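Long-range contact in pyocin S5 (Pseudomonas aeruginosa PAO1, PDB 6THK), which probably kills bacteria by forming channels in the cytoplasmic membrane that depolarise it and dissipate cellular energy: residues F61-N72 / Y172-V183. The protein carries 1 engineered substitution. Sequence-based numbering, arbitrary orientation.
Sequences FEQGTKEKKEIN and YKQDSLSEAVKV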
# COMPACT_ATOMS: atom_id res chain seq x y z
N PHE A 61 -57.21 -45.49 28.67
CA PHE A 61 -56.88 -45.69 27.27
C PHE A 61 -57.61 -44.70 26.38
O PHE A 61 -57.04 -44.22 25.41
CB PHE A 61 -57.15 -47.14 26.86
CG PHE A 61 -57.15 -47.35 25.37
CD1 PHE A 61 -55.97 -47.23 24.64
CD2 PHE A 61 -58.32 -47.59 24.68
CE1 PHE A 61 -55.97 -47.37 23.26
CE2 PHE A 61 -58.32 -47.75 23.30
CZ PHE A 61 -57.15 -47.65 22.60
N GLU A 62 -58.88 -44.40 26.71
CA GLU A 62 -59.71 -43.42 26.01
C GLU A 62 -59.15 -42.01 26.20
O GLU A 62 -59.00 -41.29 25.21
CB GLU A 62 -61.18 -43.52 26.47
CG GLU A 62 -61.86 -44.83 26.13
CD GLU A 62 -61.85 -45.12 24.64
OE1 GLU A 62 -62.05 -44.19 23.84
OE2 GLU A 62 -61.57 -46.29 24.29
N GLN A 63 -58.82 -41.61 27.46
CA GLN A 63 -58.21 -40.31 27.79
C GLN A 63 -56.84 -40.22 27.14
O GLN A 63 -56.52 -39.18 26.57
CB GLN A 63 -58.12 -40.06 29.30
N GLY A 64 -56.08 -41.32 27.18
CA GLY A 64 -54.75 -41.46 26.58
C GLY A 64 -54.73 -41.13 25.10
O GLY A 64 -53.95 -40.28 24.67
N THR A 65 -55.64 -41.75 24.31
CA THR A 65 -55.78 -41.51 22.87
C THR A 65 -56.26 -40.08 22.61
O THR A 65 -55.81 -39.48 21.63
CB THR A 65 -56.70 -42.54 22.20
OG1 THR A 65 -57.95 -42.59 22.90
CG2 THR A 65 -56.09 -43.93 22.14
N LYS A 66 -57.17 -39.55 23.46
CA LYS A 66 -57.71 -38.19 23.32
C LYS A 66 -56.56 -37.17 23.40
O LYS A 66 -56.50 -36.27 22.58
CB LYS A 66 -58.78 -37.88 24.37
N GLU A 67 -55.64 -37.37 24.36
CA GLU A 67 -54.48 -36.52 24.59
C GLU A 67 -53.52 -36.59 23.42
O GLU A 67 -53.10 -35.54 22.94
CB GLU A 67 -53.77 -36.92 25.89
CG GLU A 67 -54.57 -36.62 27.14
CD GLU A 67 -53.99 -37.18 28.42
OE1 GLU A 67 -52.74 -37.15 28.57
OE2 GLU A 67 -54.77 -37.65 29.27
N LYS A 68 -53.21 -37.81 22.92
CA LYS A 68 -52.30 -38.02 21.78
C LYS A 68 -52.82 -37.37 20.49
O LYS A 68 -52.02 -37.00 19.63
CB LYS A 68 -51.95 -39.50 21.56
CG LYS A 68 -50.69 -39.72 20.73
CD LYS A 68 -50.34 -41.17 20.47
CE LYS A 68 -49.15 -41.24 19.54
NZ LYS A 68 -48.29 -42.43 19.80
N LYS A 69 -54.14 -37.25 20.37
CA LYS A 69 -54.76 -36.64 19.20
C LYS A 69 -54.63 -35.11 19.28
O LYS A 69 -54.47 -34.47 18.23
CB LYS A 69 -56.23 -37.07 19.07
N GLU A 70 -54.64 -34.53 20.50
CA GLU A 70 -54.60 -33.08 20.73
C GLU A 70 -53.26 -32.45 21.20
O GLU A 70 -53.21 -31.22 21.37
CB GLU A 70 -55.67 -32.68 21.77
CG GLU A 70 -57.08 -33.22 21.55
CD GLU A 70 -58.07 -32.89 22.65
OE1 GLU A 70 -57.65 -32.60 23.79
OE2 GLU A 70 -59.29 -32.92 22.36
N ILE A 71 -52.22 -33.29 21.47
CA ILE A 71 -50.93 -32.82 22.00
C ILE A 71 -50.18 -31.85 21.06
O ILE A 71 -49.80 -30.78 21.53
CB ILE A 71 -49.97 -33.94 22.46
CG1 ILE A 71 -49.98 -35.10 21.46
CG2 ILE A 71 -50.30 -34.36 23.89
CD1 ILE A 71 -48.79 -35.83 21.34
N ASN A 72 -49.97 -32.23 19.77
CA ASN A 72 -49.24 -31.41 18.79
C ASN A 72 -49.87 -30.02 18.65
O ASN A 72 -49.14 -29.02 18.70
CB ASN A 72 -49.13 -32.12 17.45
CG ASN A 72 -48.24 -33.34 17.49
OD1 ASN A 72 -47.34 -33.45 18.32
ND2 ASN A 72 -48.45 -34.25 16.55
N TYR A 172 -49.49 -44.13 28.96
CA TYR A 172 -50.11 -43.36 27.89
C TYR A 172 -49.66 -41.89 27.89
O TYR A 172 -49.73 -41.24 26.85
CB TYR A 172 -51.64 -43.52 27.90
CG TYR A 172 -52.11 -44.92 27.53
CD1 TYR A 172 -51.90 -45.43 26.26
CD2 TYR A 172 -52.78 -45.71 28.46
CE1 TYR A 172 -52.32 -46.73 25.92
CE2 TYR A 172 -53.22 -46.99 28.13
CZ TYR A 172 -52.98 -47.50 26.86
OH TYR A 172 -53.39 -48.77 26.53
N LYS A 173 -49.19 -41.38 29.05
CA LYS A 173 -48.67 -40.01 29.18
C LYS A 173 -47.30 -39.95 28.49
O LYS A 173 -47.08 -39.04 27.69
CB LYS A 173 -48.56 -39.59 30.66
CG LYS A 173 -49.87 -39.07 31.25
CD LYS A 173 -50.05 -37.56 31.09
CE LYS A 173 -51.39 -37.07 31.59
NZ LYS A 173 -51.52 -37.15 33.07
N GLN A 174 -46.42 -40.94 28.75
CA GLN A 174 -45.11 -40.99 28.11
C GLN A 174 -45.20 -41.28 26.62
O GLN A 174 -44.34 -40.84 25.87
CB GLN A 174 -44.13 -41.95 28.82
CG GLN A 174 -44.42 -43.46 28.71
CD GLN A 174 -43.99 -44.07 27.39
OE1 GLN A 174 -42.91 -43.79 26.86
NE2 GLN A 174 -44.85 -44.91 26.82
N ASP A 175 -46.23 -42.03 26.19
CA ASP A 175 -46.43 -42.34 24.78
C ASP A 175 -46.82 -41.09 23.99
O ASP A 175 -46.26 -40.84 22.92
CB ASP A 175 -47.49 -43.44 24.62
CG ASP A 175 -48.07 -43.52 23.23
OD1 ASP A 175 -47.35 -44.01 22.32
OD2 ASP A 175 -49.22 -43.08 23.04
N SER A 176 -47.79 -40.31 24.49
CA SER A 176 -48.23 -39.10 23.81
C SER A 176 -47.10 -38.06 23.86
O SER A 176 -46.77 -37.49 22.82
CB SER A 176 -49.53 -38.57 24.41
OG SER A 176 -49.41 -38.27 25.79
N LEU A 177 -46.43 -37.91 25.02
CA LEU A 177 -45.31 -36.98 25.16
C LEU A 177 -44.15 -37.32 24.24
O LEU A 177 -43.52 -36.40 23.72
CB LEU A 177 -44.83 -36.87 26.60
CG LEU A 177 -45.32 -35.66 27.36
CD1 LEU A 177 -45.18 -35.87 28.84
CD2 LEU A 177 -44.54 -34.41 26.97
N SER A 178 -43.89 -38.63 23.99
CA SER A 178 -42.82 -39.07 23.09
C SER A 178 -43.05 -38.57 21.68
O SER A 178 -42.10 -38.13 21.03
CB SER A 178 -42.66 -40.58 23.09
OG SER A 178 -41.80 -40.99 24.13
N GLU A 179 -44.32 -38.60 21.21
CA GLU A 179 -44.69 -38.12 19.89
C GLU A 179 -44.61 -36.59 19.82
O GLU A 179 -44.08 -36.05 18.85
CB GLU A 179 -46.11 -38.60 19.53
CG GLU A 179 -46.34 -38.81 18.04
CD GLU A 179 -45.61 -39.98 17.40
OE1 GLU A 179 -45.38 -41.00 18.09
OE2 GLU A 179 -45.27 -39.87 16.19
N ALA A 180 -45.08 -35.90 20.88
CA ALA A 180 -45.07 -34.44 20.96
C ALA A 180 -43.65 -33.87 20.87
O ALA A 180 -43.44 -32.85 20.22
CB ALA A 180 -45.75 -33.98 22.24
N VAL A 181 -42.69 -34.56 21.52
CA VAL A 181 -41.25 -34.23 21.57
C VAL A 181 -40.62 -34.43 20.17
O VAL A 181 -39.88 -33.55 19.73
CB VAL A 181 -40.52 -35.05 22.69
CG1 VAL A 181 -39.01 -35.02 22.52
CG2 VAL A 181 -40.91 -34.56 24.08
N LYS A 182 -40.91 -35.57 19.48
CA LYS A 182 -40.39 -35.89 18.14
C LYS A 182 -40.78 -34.81 17.14
O LYS A 182 -39.93 -34.37 16.36
CB LYS A 182 -40.90 -37.26 17.66
CG LYS A 182 -40.15 -38.44 18.26
CD LYS A 182 -40.90 -39.76 18.07
CE LYS A 182 -40.09 -40.95 18.51
NZ LYS A 182 -39.91 -40.99 19.99
N VAL A 183 -42.05 -34.36 17.18
CA VAL A 183 -42.58 -33.30 16.32
C VAL A 183 -41.92 -31.95 16.65
O VAL A 183 -41.43 -31.31 15.72
CB VAL A 183 -44.13 -33.26 16.34
CG1 VAL A 183 -44.66 -32.06 15.55
CG2 VAL A 183 -44.72 -34.56 15.79
O HOH W 1 -49.44 -36.40 27.91
O HOH W 2 -45.67 -31.19 19.17
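K68 lies across S176 and ends at D175. Its aliphatic part packs on the serine, with CB 3.9 Å from S176 CB. The chain starts anti to the backbone N (chi1 -161°) and stays extended to CE, which carries the ammonium past the serine. K68 NZ meets D175 OD1 at 3.1 Å, on the syn side of the carboxylate and 30° out of its plane. A weak hydrogen bond goes to D175 OD2. E179 OE1 completes the network with a long salt bridge to K68 NZ.

Segments 61-72 and 172-183, on helices 42-87 and 157-212, run nearly parallel, their axes 9.1 Å apart at closest approach. Glycine at G64 lets Y172 sit close: G64 CA is 4.0 Å from Y172 CB. The Y172 ring has F61 CA over one face. F61 CD1 is 3.7 Å from Y172 CZ, and the two rings are oblique, their planes at 57°. Y172 OH hydrogen-bonds E129 OE1; E129 is a zinc ligand, so this end of the contact adjoins the metal site.

Further along, I71 CD1 packs on A180 CB at 3.7 Å. N72 OD1 and A180 O share a water, which donates to both. Another water joins S176 OG to E67 OE1, weakly at the glutamate.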